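Side-chain contacts in tryptophan halogenase (PDB 2PYX), which probably acts as a flavin-dependent halogenase of the monooxygenase type, using FAD in the chlorination of tryptophan or a related substrate: residues A[78-81]-A[82-86]; A[94-98]-A[99-103]; A[418-421]-A[422-425]. All blocks are in the same frame, centred on the assembly; numbering follows the deposited sequence. Where two conformers were deposited one is given.

Contact 1 of 3, residues A[78-81]-A[82-86]; sequences NDFI and RQCDA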
loop_
_atom_site.group_PDB
_atom_site.type_symbol
_atom_site.label_atom_id
_atom_site.label_comp_id
_atom_site.label_asym_id
_atom_site.label_seq_id
_atom_site.Cartn_x
_atom_site.Cartn_y
_atom_site.Cartn_z
ATOM N N ASN A 78 -18.937 -8.440 -1.816
ATOM C CA ASN A 78 -19.524 -8.988 -0.590
ATOM C C ASN A 78 -18.756 -10.226 -0.119
ATOM O O ASN A 78 -18.454 -10.365 1.073
ATOM C CB ASN A 78 -21.013 -9.297 -0.774
ATOM C CG ASN A 78 -21.806 -8.075 -1.190
ATOM O OD1 ASN A 78 -21.629 -6.988 -0.631
ATOM N ND2 ASN A 78 -22.710 -8.250 -2.166
ATOM N N ASP A 79 -18.447 -11.117 -1.055
ATOM C CA ASP A 79 -17.663 -12.311 -0.759
ATOM C C ASP A 79 -16.309 -11.921 -0.140
ATOM O O ASP A 79 -15.882 -12.479 0.847
ATOM C CB ASP A 79 -17.399 -13.118 -2.044
ATOM C CG ASP A 79 -18.630 -13.820 -2.587
ATOM O OD1 ASP A 79 -19.667 -13.915 -1.901
ATOM O OD2 ASP A 79 -18.539 -14.319 -3.726
ATOM N N PHE A 80 -15.624 -10.958 -0.757
ATOM C CA PHE A 80 -14.346 -10.477 -0.238
ATOM C C PHE A 80 -14.453 -9.974 1.204
ATOM O O PHE A 80 -13.685 -10.360 2.098
ATOM C CB PHE A 80 -13.793 -9.372 -1.169
ATOM C CG PHE A 80 -12.609 -8.641 -0.597
ATOM C CD1 PHE A 80 -11.350 -9.231 -0.572
ATOM C CD2 PHE A 80 -12.747 -7.362 -0.060
ATOM C CE1 PHE A 80 -10.272 -8.575 -0.004
ATOM C CE2 PHE A 80 -11.675 -6.713 0.497
ATOM C CZ PHE A 80 -10.428 -7.304 0.526
ATOM N N ILE A 81 -15.393 -9.061 1.432
ATOM C CA ILE A 81 -15.556 -8.450 2.748
ATOM C C ILE A 81 -15.870 -9.507 3.805
ATOM O O ILE A 81 -15.297 -9.510 4.900
ATOM C CB ILE A 81 -16.641 -7.325 2.715
ATOM C CG1 ILE A 81 -16.115 -6.142 1.916
ATOM C CG2 ILE A 81 -17.045 -6.881 4.126
ATOM C CD1 ILE A 81 -17.147 -5.047 1.658
ATOM N N ARG A 82 -16.767 -10.425 3.446
ATOM C CA ARG A 82 -17.211 -11.436 4.379
ATOM C C ARG A 82 -16.089 -12.410 4.689
ATOM O O ARG A 82 -15.889 -12.760 5.841
ATOM C CB ARG A 82 -18.424 -12.164 3.803
ATOM C CG ARG A 82 -19.719 -11.268 3.735
ATOM C CD ARG A 82 -20.807 -11.863 2.846
ATOM N NE ARG A 82 -22.008 -11.015 2.716
ATOM C CZ ARG A 82 -22.923 -11.158 1.751
ATOM N NH1 ARG A 82 -22.781 -12.101 0.825
ATOM N NH2 ARG A 82 -23.989 -10.368 1.694
ATOM N N GLN A 83 -15.351 -12.834 3.676
ATOM C CA GLN A 83 -14.362 -13.910 3.835
ATOM C C GLN A 83 -12.984 -13.454 4.332
ATOM O O GLN A 83 -12.195 -14.257 4.843
ATOM C CB GLN A 83 -14.262 -14.700 2.533
ATOM C CG GLN A 83 -15.567 -15.440 2.246
ATOM C CD GLN A 83 -15.614 -16.053 0.858
ATOM O OE1 GLN A 83 -14.605 -16.533 0.348
ATOM N NE2 GLN A 83 -16.794 -16.028 0.238
ATOM N N CYS A 84 -12.676 -12.164 4.172
ATOM C CA CYS A 84 -11.336 -11.667 4.475
ATOM C C CYS A 84 -11.284 -10.761 5.701
ATOM O O CYS A 84 -10.281 -10.056 5.908
ATOM C CB CYS A 84 -10.763 -10.945 3.244
ATOM S SG CYS A 84 -10.722 -12.045 1.819
ATOM N N ASP A 85 -12.360 -10.762 6.486
ATOM C CA ASP A 85 -12.468 -9.921 7.678
ATOM C C ASP A 85 -12.119 -8.477 7.338
ATOM O O ASP A 85 -11.333 -7.842 8.018
ATOM C CB ASP A 85 -11.561 -10.464 8.797
ATOM C CG ASP A 85 -11.931 -9.932 10.181
ATOM O OD1 ASP A 85 -13.008 -9.325 10.335
ATOM O OD2 ASP A 85 -11.140 -10.144 11.121
ATOM N N ALA A 86 -12.721 -7.963 6.286
ATOM C CA ALA A 86 -12.344 -6.646 5.779
ATOM C C ALA A 86 -13.224 -5.513 6.310
ATOM O O ALA A 86 -14.389 -5.712 6.674
ATOM C CB ALA A 86 -12.397 -6.642 4.278
HETATM O O HOH W 1 -20.707 -14.149 0.484
HETATM O O HOH W 2 -15.965 -7.959 7.122
#

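Contact 2 of 3, residues A[94-98]-A[99-103]; sequences FINWC and KDPQS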
loop_
_atom_site.group_PDB
_atom_site.type_symbol
_atom_site.label_atom_id
_atom_site.label_comp_id
_atom_site.label_asym_id
_atom_site.label_seq_id
_atom_site.Cartn_x
_atom_site.Cartn_y
_atom_site.Cartn_z
ATOM N N PHE A 94 -2.601 10.654 10.823
ATOM C CA PHE A 94 -1.288 10.795 11.470
ATOM C C PHE A 94 -1.464 11.628 12.747
ATOM O O PHE A 94 -1.876 12.788 12.670
ATOM C CB PHE A 94 -0.310 11.429 10.494
ATOM C CG PHE A 94 -0.016 10.529 9.344
ATOM C CD1 PHE A 94 0.866 9.463 9.483
ATOM C CD2 PHE A 94 -0.670 10.676 8.122
ATOM C CE1 PHE A 94 1.093 8.589 8.430
ATOM C CE2 PHE A 94 -0.433 9.790 7.067
ATOM C CZ PHE A 94 0.469 8.772 7.223
ATOM N N ILE A 95 -1.129 11.019 13.885
ATOM C CA ILE A 95 -1.362 11.586 15.197
ATOM C C ILE A 95 0.002 11.810 15.835
ATOM O O ILE A 95 0.806 10.889 15.875
ATOM C CB ILE A 95 -2.248 10.635 16.011
ATOM C CG1 ILE A 95 -3.556 10.375 15.232
ATOM C CG2 ILE A 95 -2.515 11.205 17.385
ATOM C CD1 ILE A 95 -4.355 9.235 15.766
ATOM N N ASN A 96 0.218 13.000 16.391
ATOM C CA ASN A 96 1.411 13.358 17.135
ATOM C C ASN A 96 2.714 13.320 16.337
ATOM O O ASN A 96 3.781 13.217 16.899
ATOM C CB ASN A 96 1.541 12.518 18.414
ATOM C CG ASN A 96 0.430 12.784 19.407
ATOM O OD1 ASN A 96 -0.296 13.758 19.277
ATOM N ND2 ASN A 96 0.259 11.868 20.338
ATOM N N TRP A 97 2.614 13.471 15.024
ATOM C CA TRP A 97 3.813 13.466 14.195
ATOM C C TRP A 97 4.488 14.822 14.147
ATOM O O TRP A 97 5.680 14.913 13.854
ATOM C CB TRP A 97 3.467 13.048 12.745
ATOM C CG TRP A 97 3.379 11.611 12.557
ATOM C CD1 TRP A 97 2.409 10.749 12.965
ATOM C CD2 TRP A 97 4.340 10.829 11.845
ATOM N NE1 TRP A 97 2.726 9.454 12.585
ATOM C CE2 TRP A 97 3.909 9.488 11.878
ATOM C CE3 TRP A 97 5.543 11.150 11.179
ATOM C CZ2 TRP A 97 4.635 8.467 11.277
ATOM C CZ3 TRP A 97 6.250 10.123 10.572
ATOM C CH2 TRP A 97 5.804 8.809 10.640
ATOM N N CYS A 98 3.731 15.894 14.342
ATOM C CA CYS A 98 4.259 17.228 14.132
ATOM C C CYS A 98 5.041 17.856 15.291
ATOM O O CYS A 98 5.997 18.617 15.067
ATOM C CB CYS A 98 3.161 18.215 13.764
ATOM S SG CYS A 98 2.291 17.793 12.264
ATOM N N LYS A 99 4.572 17.596 16.517
ATOM C CA LYS A 99 5.126 18.284 17.684
ATOM C C LYS A 99 5.379 17.287 18.801
ATOM O O LYS A 99 4.754 16.245 18.857
ATOM C CB LYS A 99 4.121 19.325 18.173
ATOM C CG LYS A 99 3.861 20.506 17.238
ATOM C CD LYS A 99 2.605 21.229 17.729
ATOM C CE LYS A 99 2.155 22.387 16.858
ATOM N NZ LYS A 99 0.771 22.840 17.287
ATOM N N ASP A 100 6.309 17.637 19.695
ATOM C CA ASP A 100 6.452 16.893 20.938
ATOM C C ASP A 100 5.102 16.960 21.661
ATOM O O ASP A 100 4.581 18.070 21.845
ATOM C CB ASP A 100 7.546 17.514 21.786
ATOM C CG ASP A 100 8.898 17.360 21.157
ATOM O OD1 ASP A 100 9.301 16.207 21.002
ATOM O OD2 ASP A 100 9.506 18.369 20.821
ATOM N N PRO A 101 4.527 15.805 22.008
ATOM C CA PRO A 101 3.166 15.796 22.560
ATOM C C PRO A 101 2.966 16.634 23.833
ATOM O O PRO A 101 3.827 16.623 24.735
ATOM C CB PRO A 101 2.902 14.330 22.807
ATOM C CG PRO A 101 3.754 13.638 21.781
ATOM C CD PRO A 101 5.003 14.427 21.806
ATOM N N GLN A 102 1.883 17.415 23.838
ATOM C CA GLN A 102 1.450 18.180 25.018
ATOM C C GLN A 102 -0.011 17.805 25.265
ATOM O O GLN A 102 -0.804 17.658 24.326
ATOM C CB GLN A 102 1.595 19.669 24.796
ATOM C CG GLN A 102 3.011 20.219 24.859
ATOM C CD GLN A 102 3.021 21.713 24.623
ATOM O OE1 GLN A 102 2.760 22.169 23.508
ATOM N NE2 GLN A 102 3.253 22.482 25.667
ATOM N N SER A 103 -0.396 17.671 26.527
ATOM C CA SER A 103 -1.711 17.140 26.876
ATOM C C SER A 103 -2.887 17.982 26.373
ATOM O O SER A 103 -3.974 17.454 26.128
ATOM C CB SER A 103 -1.805 17.012 28.402
ATOM O OG SER A 103 -1.486 18.250 29.049
#

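Contact 3 of 3, residues A[418-421]-A[422-425]; sequences QEDR and YWRD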
loop_
_atom_site.group_PDB
_atom_site.type_symbol
_atom_site.label_atom_id
_atom_site.label_comp_id
_atom_site.label_asym_id
_atom_site.label_seq_id
_atom_site.Cartn_x
_atom_site.Cartn_y
_atom_site.Cartn_z
ATOM N N GLN A 418 11.369 17.784 18.797
ATOM C CA GLN A 418 12.703 18.178 19.279
ATOM C C GLN A 418 13.203 17.326 20.439
ATOM O O GLN A 418 14.416 17.273 20.655
ATOM C CB GLN A 418 12.719 19.640 19.750
ATOM C CG GLN A 418 12.650 20.670 18.644
ATOM C CD GLN A 418 13.931 20.761 17.807
ATOM O OE1 GLN A 418 14.879 19.983 17.989
ATOM N NE2 GLN A 418 13.961 21.716 16.885
ATOM N N GLU A 419 12.320 16.645 21.171
ATOM C CA GLU A 419 12.762 16.002 22.436
ATOM C C GLU A 419 13.627 14.770 22.231
ATOM O O GLU A 419 14.486 14.440 23.079
ATOM C CB GLU A 419 11.571 15.652 23.328
ATOM C CG GLU A 419 10.893 16.885 23.890
ATOM C CD GLU A 419 11.847 17.724 24.718
ATOM O OE1 GLU A 419 12.393 17.165 25.700
ATOM O OE2 GLU A 419 12.059 18.918 24.376
ATOM N N ASP A 420 13.428 14.084 21.110
ATOM C CA ASP A 420 14.079 12.815 20.872
ATOM C C ASP A 420 15.095 12.872 19.737
ATOM O O ASP A 420 14.832 13.411 18.640
ATOM C CB ASP A 420 13.052 11.754 20.529
ATOM C CG ASP A 420 12.034 11.563 21.618
ATOM O OD1 ASP A 420 12.458 11.049 22.694
ATOM O OD2 ASP A 420 10.851 11.907 21.378
ATOM N N ARG A 421 16.242 12.242 19.978
ATOM C CA ARG A 421 17.304 12.184 18.958
ATOM C C ARG A 421 16.789 11.632 17.629
ATOM O O ARG A 421 17.218 12.090 16.573
ATOM C CB ARG A 421 18.478 11.332 19.474
ATOM C CG ARG A 421 19.649 11.281 18.488
ATOM C CD ARG A 421 20.852 10.534 19.007
ATOM N NE ARG A 421 20.613 9.103 19.266
ATOM C CZ ARG A 421 20.815 8.103 18.429
ATOM N NH1 ARG A 421 21.140 8.350 17.173
ATOM N NH2 ARG A 421 20.671 6.858 18.821
ATOM N N TYR A 422 15.957 10.612 17.714
ATOM C CA TYR A 422 15.379 9.969 16.512
ATOM C C TYR A 422 14.783 11.010 15.561
ATOM O O TYR A 422 15.065 11.019 14.345
ATOM C CB TYR A 422 14.303 8.973 16.917
ATOM C CG TYR A 422 13.561 8.309 15.782
ATOM C CD1 TYR A 422 14.051 7.161 15.181
ATOM C CD2 TYR A 422 12.327 8.792 15.372
ATOM C CE1 TYR A 422 13.343 6.487 14.209
ATOM C CE2 TYR A 422 11.620 8.170 14.392
ATOM C CZ TYR A 422 12.123 7.012 13.801
ATOM O OH TYR A 422 11.445 6.343 12.824
ATOM N N TRP A 423 13.989 11.924 16.110
ATOM C CA TRP A 423 13.292 12.902 15.280
ATOM C C TRP A 423 14.263 13.959 14.773
ATOM O O TRP A 423 14.185 14.418 13.630
ATOM C CB TRP A 423 12.058 13.474 16.022
ATOM C CG TRP A 423 11.039 12.422 16.182
ATOM C CD1 TRP A 423 10.854 11.578 17.238
ATOM C CD2 TRP A 423 10.059 12.010 15.195
ATOM N NE1 TRP A 423 9.833 10.704 16.993
ATOM C CE2 TRP A 423 9.334 10.940 15.733
ATOM C CE3 TRP A 423 9.715 12.476 13.910
ATOM C CZ2 TRP A 423 8.317 10.296 15.030
ATOM C CZ3 TRP A 423 8.678 11.847 13.239
ATOM C CH2 TRP A 423 7.979 10.791 13.803
ATOM N N ARG A 424 15.219 14.388 15.626
ATOM C CA ARG A 424 16.208 15.329 15.201
ATOM C C ARG A 424 17.064 14.744 14.092
ATOM O O ARG A 424 17.394 15.426 13.136
ATOM C CB ARG A 424 17.092 15.801 16.389
ATOM C CG ARG A 424 16.282 16.451 17.535
ATOM C CD ARG A 424 17.163 17.050 18.676
ATOM N NE ARG A 424 18.002 16.041 19.357
ATOM C CZ ARG A 424 17.702 15.434 20.503
ATOM N NH1 ARG A 424 16.582 15.681 21.170
ATOM N NH2 ARG A 424 18.558 14.566 21.006
ATOM N N ASP A 425 17.470 13.488 14.242
ATOM C CA ASP A 425 18.308 12.795 13.232
ATOM C C ASP A 425 17.598 12.726 11.870
ATOM O O ASP A 425 18.248 12.897 10.847
ATOM C CB ASP A 425 18.581 11.362 13.676
ATOM C CG ASP A 425 19.667 11.238 14.699
ATOM O OD1 ASP A 425 20.519 12.173 14.813
ATOM O OD2 ASP A 425 19.732 10.134 15.303
HETATM O O HOH W 3 17.507 13.865 23.725
#

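Contact 1 of 3, residues A[78-81]-A[82-86]
Arg82 folds back along the last turns of helix 77-83 to lie against Asn78, one turn earlier. The chain is extended from CG to NE, and with chi1 at -69° it starts out beside its own backbone N, so its methylenes pass the Asn78 carbonyl and its guanidinium receives Asn78 CB over the centre of one face, 3.6 Å above the plane. Arginine suits this solvent-facing position: its aliphatic part packs while its charge stays at the surface. Water 1, in the guanidinium plane, accepts from Arg82 NH1 at 2.9 Å and donates to Asp79 OD1, relaying between opposite charges too far apart for a salt bridge; Arg82 NH2 is held by the carbonyl of Val518.

Phe80 faces the interior. With CG anti to its backbone N (chi1 170°), the ring lies obliquely beside two residues: Phe80 CD1 is 3.7 Å from Cys84 SG, a sulfur-aromatic contact, and Phe80 CE2 is 3.8 Å from Ala86 CB. Tyr170 and Phe177 meet the same ring edge-to-face. Ile81 packs on Leu515 and Val518 of helix 511-520, an apolar surface that a branched aliphatic side chain fills well.

The Ile81 carbonyl takes a weak bond from Ala86 N (3.3 Å) and another from water 2, which also reaches Ala86 O. With Asp85 in left-handed conformation, this i to i+5 link resembles part of a Schellman C-cap, ending the helix just before strand 87-95.

Contact 2 of 3, residues A[94-98]-A[99-103]
Asn96 and Pro101 make the main side-chain contact here, a loose one: Pro101 CG stands 4.2 Å from Asn96 CG, and the amide meets the pyrrolidine ring at a slant. Asn96 CG is anti to its own carbonyl carbon (chi1 -65°), which carries the flat amide out toward the pyrrolidine ring. The touch is plain van der Waals packing. Closer to the junction, Lys99 CG lies beside its own backbone N, near the Cys98 carbonyl carbon, as its chi1 of -67° dictates, and the chain then runs extended to a charged end at the protein surface.

The residue types fit the bend. Asn96 has left-handed backbone angles (phi 62°, psi 25°), a conformation asparagine tolerates better than most, and this turns the chain sharply as strand 87-95 ends. Pro101, its phi fixed by the ring, stiffens the outgoing extended stretch.

Behind this first shell lies Trp97, turned away from residues 99-103. Phe94 CD1 sits 3.6 Å above one face of its indole, toward the rim, while Trp97 NE1 lies in the plane of the Phe94 ring, at its edge. Tyr412 and Trp283 also meet the indole. The backbone is secured by Asp107 OD2, which accepts from Lys99 N and weakly from Cys98 N, and by Arg417 NE, which binds Asn96 O. The arrangement is the start of a surface loop joining two antiparallel neighbours, strands 87-95 and 108-112, of the large mixed sheet.

Contact 3 of 3, residues A[418-421]-A[422-425]
The guanidinium of Arg424 lies flat over the backbone where residues 420 and 421 join: Arg421 N is 3.3 Å above its plane and Asp420 C lies over the same face, both toward the rim. At its edge it meets the Gln418 carbonyl, only 2° out of the guanidinium plane, and Arg424 NH1 donates to Gln418 O at 2.7 Å. Water 3, also in plane, accepts from Arg424 NH2 and donates to Glu419 O. A bend at chi3 (-61°) brings the group back over the loop, and arginine suits the place because its planar array of N-H groups can bond one backbone oxygen directly and reach another through a water.

Trp423 receives Asp420 CB at its indole edge, 4.0 Å from CD1, while Tyr422 CD2 sits over one face; its NE1 is bonded to Gln279 O, so this buried ring keeps its polar atom satisfied.

On another side of the turn, Arg421 NH1 forms a salt bridge with Asp425 OD2 at 2.9 Å, the guanidinium and carboxylate planes 67° apart. The acid has a second partner in His303 NE2, and Arg421 NH2 reaches Ser302 O.

Asp420 holds the N-cap position, although its side chain makes no capping bond. Its carbonyl instead accepts from Arg424 N at 3.2 Å and weakly from Trp423 N, and Asp425 N bonds to Arg421 O. This is the first turn of short helix 421-425, with an i to i+4 ion pair along it.

Overall arrangement
Contacts 2 and 3 are neighbours, their centres 13 Å apart. The carboxylate of Asp100 joins them by probable hydrogen bonds to two backbone nitrogens, OD2 to Gln418 N at 2.8 Å and OD1 to Glu419 N at 3.1 Å, while Trp97 CE3 packs 3.6 Å from Trp423 CH2 as the indoles meet edge-to-face. Contact 1 stands apart, its centre about 35 Å from that of contact 2 and 41 Å from that of contact 3. Strand 87-95, with the predicted catalytic Lys89, begins just after contact 1 and ends within contact 2. Side chain to side chain, Ala86 is about 9 Å from Lys89, Phe80 about 8 Å from Thr17 of the predicted FAD site, and Trp97 equally far from Glu361, predicted to bind tryptophan.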